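Local structure of 4-hydroxybenzoyl-CoA thioesterase (5WH9) at residues Y27-E32 and H92-Q97; D31-H36 and V74-S79. The protein is a hotdog-fold hydrolase that probably cleaves the thioester bond of acyl-coenzyme A substrates such as gentisyl-coenzyme A. All coordinates share one frame; numbering follows the deposited sequence.

Interaction 1: residues Y27-E32 and H92-Q97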
loop_
_atom_site.group_PDB
_atom_site.type_symbol
_atom_site.label_atom_id
_atom_site.label_comp_id
_atom_site.label_asym_id
_atom_site.label_seq_id
_atom_site.Cartn_x
_atom_site.Cartn_y
_atom_site.Cartn_z
ATOM N N TYR B 27 -8.225 7.880 0.717
ATOM C CA TYR B 27 -9.277 7.034 0.144
ATOM C C TYR B 27 -9.332 5.682 0.837
ATOM O O TYR B 27 -10.416 5.145 1.054
ATOM C CB TYR B 27 -9.089 6.895 -1.374
ATOM C CG TYR B 27 -9.124 8.251 -2.046
ATOM C CD1 TYR B 27 -10.335 8.818 -2.425
ATOM C CD2 TYR B 27 -7.960 8.995 -2.242
ATOM C CE1 TYR B 27 -10.395 10.072 -3.016
ATOM C CE2 TYR B 27 -8.010 10.284 -2.823
ATOM C CZ TYR B 27 -9.245 10.802 -3.204
ATOM O OH TYR B 27 -9.340 12.044 -3.810
ATOM N N LYS B 28 -8.160 5.152 1.190
ATOM C CA LYS B 28 -8.032 3.939 1.988
ATOM C C LYS B 28 -8.776 4.147 3.306
ATOM O O LYS B 28 -9.547 3.290 3.754
ATOM C CB LYS B 28 -6.529 3.648 2.219
ATOM C CG LYS B 28 -6.126 2.599 3.267
ATOM C CD LYS B 28 -4.710 2.937 3.830
ATOM C CE LYS B 28 -3.976 1.769 4.523
ATOM N NZ LYS B 28 -4.555 1.217 5.820
ATOM N N TRP B 29 -8.565 5.306 3.918
ATOM C CA TRP B 29 -9.189 5.568 5.208
ATOM C C TRP B 29 -10.697 5.729 5.067
ATOM O O TRP B 29 -11.430 5.276 5.939
ATOM C CB TRP B 29 -8.557 6.782 5.895
ATOM C CG TRP B 29 -7.171 6.519 6.381
ATOM C CD1 TRP B 29 -6.716 5.388 6.995
ATOM C CD2 TRP B 29 -6.050 7.405 6.286
ATOM N NE1 TRP B 29 -5.381 5.519 7.284
ATOM C CE2 TRP B 29 -4.950 6.748 6.856
ATOM C CE3 TRP B 29 -5.870 8.692 5.763
ATOM C CZ2 TRP B 29 -3.689 7.339 6.934
ATOM C CZ3 TRP B 29 -4.636 9.263 5.836
ATOM C CH2 TRP B 29 -3.557 8.593 6.414
ATOM N N MET B 30 -11.164 6.347 3.978
ATOM C CA MET B 30 -12.602 6.424 3.726
ATOM C C MET B 30 -13.177 5.046 3.488
ATOM O O MET B 30 -14.249 4.703 3.998
ATOM C CB MET B 30 -12.925 7.313 2.533
ATOM C CG MET B 30 -12.827 8.783 2.857
ATOM S SD MET B 30 -13.345 9.851 1.497
ATOM C CE MET B 30 -12.298 9.241 0.176
ATOM N N ASP B 31 -12.463 4.234 2.729
ATOM C CA ASP B 31 -12.929 2.872 2.554
ATOM C C ASP B 31 -13.073 2.199 3.932
ATOM O O ASP B 31 -14.068 1.518 4.202
ATOM C CB ASP B 31 -11.986 2.091 1.653
ATOM C CG ASP B 31 -12.518 0.729 1.320
ATOM O OD1 ASP B 31 -13.318 0.608 0.376
ATOM O OD2 ASP B 31 -12.141 -0.230 2.009
ATOM N N GLU B 32 -12.095 2.402 4.810
ATOM C CA GLU B 32 -12.167 1.811 6.140
ATOM C C GLU B 32 -13.318 2.409 6.945
ATOM O O GLU B 32 -14.037 1.697 7.635
ATOM C CB GLU B 32 -10.855 2.001 6.892
ATOM C CG GLU B 32 -9.680 1.425 6.146
ATOM C CD GLU B 32 -8.344 1.653 6.842
ATOM O OE1 GLU B 32 -8.316 2.120 8.008
ATOM O OE2 GLU B 32 -7.320 1.366 6.205
ATOM N N HIS B 92 -17.535 11.947 4.289
ATOM C CA HIS B 92 -16.490 11.683 5.272
ATOM C C HIS B 92 -15.743 12.958 5.556
ATOM O O HIS B 92 -15.278 13.621 4.627
ATOM C CB HIS B 92 -15.473 10.657 4.759
ATOM C CG HIS B 92 -16.037 9.288 4.566
ATOM N ND1 HIS B 92 -16.124 8.689 3.330
ATOM C CD2 HIS B 92 -16.559 8.406 5.447
ATOM C CE1 HIS B 92 -16.654 7.486 3.459
ATOM N NE2 HIS B 92 -16.923 7.288 4.736
ATOM N N HIS B 93 -15.596 13.275 6.838
ATOM C CA HIS B 93 -14.858 14.446 7.260
ATOM C C HIS B 93 -13.716 14.037 8.178
ATOM O O HIS B 93 -13.943 13.451 9.240
ATOM C CB HIS B 93 -15.779 15.402 8.008
ATOM C CG HIS B 93 -16.844 16.012 7.156
ATOM N ND1 HIS B 93 -16.572 16.945 6.180
ATOM C CD2 HIS B 93 -18.189 15.850 7.154
ATOM C CE1 HIS B 93 -17.700 17.322 5.605
ATOM N NE2 HIS B 93 -18.696 16.675 6.180
ATOM N N PHE B 94 -12.493 14.364 7.775
ATOM C CA PHE B 94 -11.317 14.068 8.580
ATOM C C PHE B 94 -11.150 15.135 9.629
ATOM O O PHE B 94 -11.094 16.344 9.317
ATOM C CB PHE B 94 -10.059 13.989 7.714
ATOM C CG PHE B 94 -10.107 12.890 6.711
ATOM C CD1 PHE B 94 -10.959 12.979 5.612
ATOM C CD2 PHE B 94 -9.321 11.754 6.866
ATOM C CE1 PHE B 94 -11.020 11.956 4.691
ATOM C CE2 PHE B 94 -9.375 10.719 5.939
ATOM C CZ PHE B 94 -10.221 10.826 4.856
ATOM N N ILE B 95 -11.102 14.685 10.879
ATOM C CA ILE B 95 -10.913 15.580 11.995
ATOM C C ILE B 95 -9.564 15.323 12.668
ATOM O O ILE B 95 -9.260 14.218 13.102
ATOM C CB ILE B 95 -12.077 15.497 13.009
ATOM C CG1 ILE B 95 -13.335 16.136 12.429
ATOM C CG2 ILE B 95 -11.729 16.250 14.292
ATOM C CD1 ILE B 95 -14.174 15.221 11.627
ATOM N N LYS B 96 -8.749 16.357 12.713
ATOM C CA LYS B 96 -7.503 16.338 13.444
ATOM C C LYS B 96 -7.468 17.561 14.353
ATOM O O LYS B 96 -7.729 18.688 13.901
ATOM C CB LYS B 96 -6.328 16.397 12.474
ATOM C CG LYS B 96 -5.044 16.855 13.110
ATOM C CD LYS B 96 -3.914 16.834 12.113
ATOM C CE LYS B 96 -2.914 17.945 12.383
ATOM N NZ LYS B 96 -1.643 17.716 11.636
ATOM N N GLN B 97 -7.163 17.328 15.630
ATOM C CA GLN B 97 -7.042 18.399 16.606
ATOM C C GLN B 97 -8.335 19.189 16.647
ATOM O O GLN B 97 -8.322 20.412 16.725
ATOM C CB GLN B 97 -5.864 19.310 16.254
ATOM C CG GLN B 97 -4.536 18.568 16.169
ATOM C CD GLN B 97 -3.365 19.496 15.906
ATOM O OE1 GLN B 97 -3.521 20.547 15.286
ATOM N NE2 GLN B 97 -2.189 19.116 16.386
#

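Interaction 2: residues D31-H36 and V74-S79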
loop_
_atom_site.group_PDB
_atom_site.type_symbol
_atom_site.label_atom_id
_atom_site.label_comp_id
_atom_site.label_asym_id
_atom_site.label_seq_id
_atom_site.Cartn_x
_atom_site.Cartn_y
_atom_site.Cartn_z
ATOM N N ASP B 31 -12.463 4.234 2.729
ATOM C CA ASP B 31 -12.929 2.872 2.554
ATOM C C ASP B 31 -13.073 2.199 3.932
ATOM O O ASP B 31 -14.068 1.518 4.202
ATOM C CB ASP B 31 -11.986 2.091 1.653
ATOM C CG ASP B 31 -12.518 0.729 1.320
ATOM O OD1 ASP B 31 -13.318 0.608 0.376
ATOM O OD2 ASP B 31 -12.141 -0.230 2.009
ATOM N N GLU B 32 -12.095 2.402 4.810
ATOM C CA GLU B 32 -12.167 1.811 6.140
ATOM C C GLU B 32 -13.318 2.409 6.945
ATOM O O GLU B 32 -14.037 1.697 7.635
ATOM C CB GLU B 32 -10.855 2.001 6.892
ATOM C CG GLU B 32 -9.680 1.425 6.146
ATOM C CD GLU B 32 -8.344 1.653 6.842
ATOM O OE1 GLU B 32 -8.316 2.120 8.008
ATOM O OE2 GLU B 32 -7.320 1.366 6.205
ATOM N N ALA B 33 -13.497 3.717 6.858
ATOM C CA ALA B 33 -14.604 4.333 7.571
ATOM C C ALA B 33 -15.916 3.735 7.088
ATOM O O ALA B 33 -16.772 3.400 7.903
ATOM C CB ALA B 33 -14.604 5.828 7.390
ATOM N N CYS B 34 -16.064 3.596 5.766
ATOM C CA CYS B 34 -17.286 3.044 5.185
ATOM C C CYS B 34 -17.638 1.688 5.767
ATOM O O CYS B 34 -18.783 1.455 6.132
ATOM C CB CYS B 34 -17.170 2.913 3.668
ATOM S SG CYS B 34 -18.526 1.932 2.930
ATOM N N HIS B 35 -16.649 0.794 5.836
ATOM C CA HIS B 35 -16.839 -0.548 6.381
ATOM C C HIS B 35 -17.160 -0.501 7.867
ATOM O O HIS B 35 -17.945 -1.298 8.385
ATOM C CB HIS B 35 -15.565 -1.365 6.207
ATOM C CG HIS B 35 -15.394 -1.949 4.840
ATOM N ND1 HIS B 35 -14.804 -1.258 3.797
ATOM C CD2 HIS B 35 -15.715 -3.170 4.353
ATOM C CE1 HIS B 35 -14.790 -2.022 2.721
ATOM N NE2 HIS B 35 -15.323 -3.193 3.034
ATOM N N HIS B 36 -16.504 0.412 8.565
ATOM C CA HIS B 36 -16.719 0.543 9.994
ATOM C C HIS B 36 -18.093 1.120 10.238
ATOM O O HIS B 36 -18.722 0.866 11.257
ATOM C CB HIS B 36 -15.659 1.449 10.607
ATOM C CG HIS B 36 -15.977 1.893 11.996
ATOM N ND1 HIS B 36 -16.832 2.939 12.260
ATOM C CD2 HIS B 36 -15.538 1.450 13.197
ATOM C CE1 HIS B 36 -16.909 3.120 13.568
ATOM N NE2 HIS B 36 -16.132 2.227 14.158
ATOM N N VAL B 74 -6.418 10.742 14.295
ATOM C CA VAL B 74 -7.407 11.302 13.392
ATOM C C VAL B 74 -8.652 10.502 13.571
ATOM O O VAL B 74 -8.600 9.338 13.979
ATOM C CB VAL B 74 -6.932 11.204 11.891
ATOM C CG1 VAL B 74 -7.788 12.068 10.984
ATOM C CG2 VAL B 74 -5.480 11.612 11.756
ATOM N N PHE B 75 -9.785 11.113 13.283
ATOM C CA PHE B 75 -11.006 10.331 13.141
ATOM C C PHE B 75 -11.845 10.852 11.968
ATOM O O PHE B 75 -11.667 11.980 11.509
ATOM C CB PHE B 75 -11.786 10.232 14.460
ATOM C CG PHE B 75 -12.415 11.536 14.920
ATOM C CD1 PHE B 75 -13.657 11.931 14.434
ATOM C CD2 PHE B 75 -11.783 12.335 15.867
ATOM C CE1 PHE B 75 -14.255 13.114 14.866
ATOM C CE2 PHE B 75 -12.371 13.524 16.309
ATOM C CZ PHE B 75 -13.615 13.918 15.802
ATOM N N ILE B 76 -12.701 9.998 11.436
ATOM C CA ILE B 76 -13.540 10.405 10.336
ATOM C C ILE B 76 -14.985 10.412 10.792
ATOM O O ILE B 76 -15.431 9.470 11.439
ATOM C CB ILE B 76 -13.413 9.451 9.133
ATOM C CG1 ILE B 76 -12.053 9.616 8.453
ATOM C CG2 ILE B 76 -14.527 9.727 8.156
ATOM C CD1 ILE B 76 -11.738 8.546 7.387
ATOM N N ARG B 77 -15.711 11.469 10.453
ATOM C CA ARG B 77 -17.152 11.523 10.694
ATOM C C ARG B 77 -17.878 11.147 9.415
ATOM O O ARG B 77 -17.770 11.853 8.407
ATOM C CB ARG B 77 -17.593 12.932 11.107
ATOM C CG ARG B 77 -17.223 13.335 12.514
ATOM C CD ARG B 77 -18.196 14.385 13.087
ATOM N NE ARG B 77 -17.758 14.806 14.412
ATOM C CZ ARG B 77 -17.034 15.895 14.658
ATOM N NH1 ARG B 77 -16.697 16.719 13.672
ATOM N NH2 ARG B 77 -16.662 16.172 15.902
ATOM N N THR B 78 -18.628 10.050 9.456
ATOM C CA THR B 78 -19.317 9.583 8.270
ATOM C C THR B 78 -20.806 9.781 8.419
ATOM O O THR B 78 -21.399 9.385 9.411
ATOM C CB THR B 78 -19.016 8.111 7.991
ATOM O OG1 THR B 78 -17.603 7.941 7.844
ATOM C CG2 THR B 78 -19.691 7.657 6.712
ATOM N N SER B 79 -21.406 10.437 7.439
ATOM C CA SER B 79 -22.849 10.550 7.396
ATOM C C SER B 79 -23.303 10.037 6.035
ATOM O O SER B 79 -22.494 9.935 5.113
ATOM C CB SER B 79 -23.273 11.995 7.628
ATOM O OG SER B 79 -22.458 12.893 6.902
#

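Interaction 1: residues Y27-E32 and H92-Q97
Met30 carries this helix-on-sheet contact, lying against His92 and Phe94 of the strand. The sulfur-aromatic part is oblique: Met30 SD sits 4.5 Å from the centroid of the His92 imidazole, 66° off its normal, while Met30 CA rides over the rim of one ring face. Met30 CG lies 3.7 Å from His92 CG. An extended chi2 carries the sulfur strandward, and the bend at chi3 (-54°) turns CE away from the imidazole.

The apolar part centres on Phe94, whose CZ meets Met30 CG at 3.9 Å and whose edge receives Trp29 CB, 4.0 Å from Phe94 CE2. The Trp29 and Phe94 side chains cross at about a right angle. No hydrogen bond spans the segments; the polar pairing stays on the helix, where Lys28 NZ bridges to Glu32 OE2 at 2.8 Å. Replacing His92 by an alanine would remove the flat ring against Met30, which would probably open a gap there and let the thioether chain shift.

The axes of helix 27-32 and strand 92-96 approach to 9.8 Å, with 113° between their N-to-C directions, so the hotdog helix lies across this strand. Phe94 also touches Ile76 on strand 73-80 and Ile101 on strand 99-111, while Tyr23 of a second subunit packs on Met30.

Interaction 2: residues D31-H36 and V74-S79
Ala33 presses its methyl group against Ile76 and Thr78, a contact between the long helix of the hotdog fold and a strand of the antiparallel sheet that curls around it. The CA atoms of Ala33 and Ile76 are 6.8 Å apart, a close approach that the small alanine side chain, pointing toward the strand, makes possible.

The tight part is confined to this one methyl. Ile76 meets it with both branches: its CD1 lies 3.9 Å and its CG2 4.0 Å from Ala33 CB. With CG1 anti to the carbonyl carbon (chi1 -71°) and chi2 extended, CD1 reaches to the helix while CG2 stays beside the same methyl. Thr78 adds its hydroxyl rather than its methyl: OG1 approaches Ala33 CB at 3.7 Å, a van der Waals contact with no hydrogen bond. Tyr6 of strand 6-9 also packs on Ala33.

The interface is otherwise sparse. It buries just 115 Å² in all, and Thr78, unlike Ala33 and Ile76, is partly exposed. Strand alternation sends Arg77 away from the helix to the solvent side, where one face of its guanidinium lies against Phe75, with Phe75 CE1 3.8 Å above the Arg77 guanidinium plane.

Around the helix from Ala33, His35 meets Phe12 and Phe70 of a third subunit. Its ring is held by a nearly straight bond (168°) from His35 ND1 to Asp31 O, 2.9 Å long and lying in the imidazole plane. The same Asp31 O takes the helical bond from His35 N at 3.1 Å, so one residue grips a single carbonyl oxygen twice, its ring nitrogen and its amide arriving from opposite faces of the carbonyl plane.

After strand 6-9 at the N terminus comes helix 25-40, the common start of both contacts. Interaction 2 closes first: 37 residues, including helix 45-50 and strand 57-64, separate its segments before strand 73-80 returns to the helix. Interaction 1 closes a longer loop of 59 residues, ending on strand 87-96. The shorter loop falls within the longer one, apart from the overlap at Asp31 and Glu32, so the closures nest rather than cross, the earlier helical turns meeting the later strand. The two strands are antiparallel neighbours, joined by probable hydrogen bonds from Ile95 N to Phe75 O (2.8 Å) and Arg77 N to His93 O (2.9 Å), which tie both contacts into one sheet.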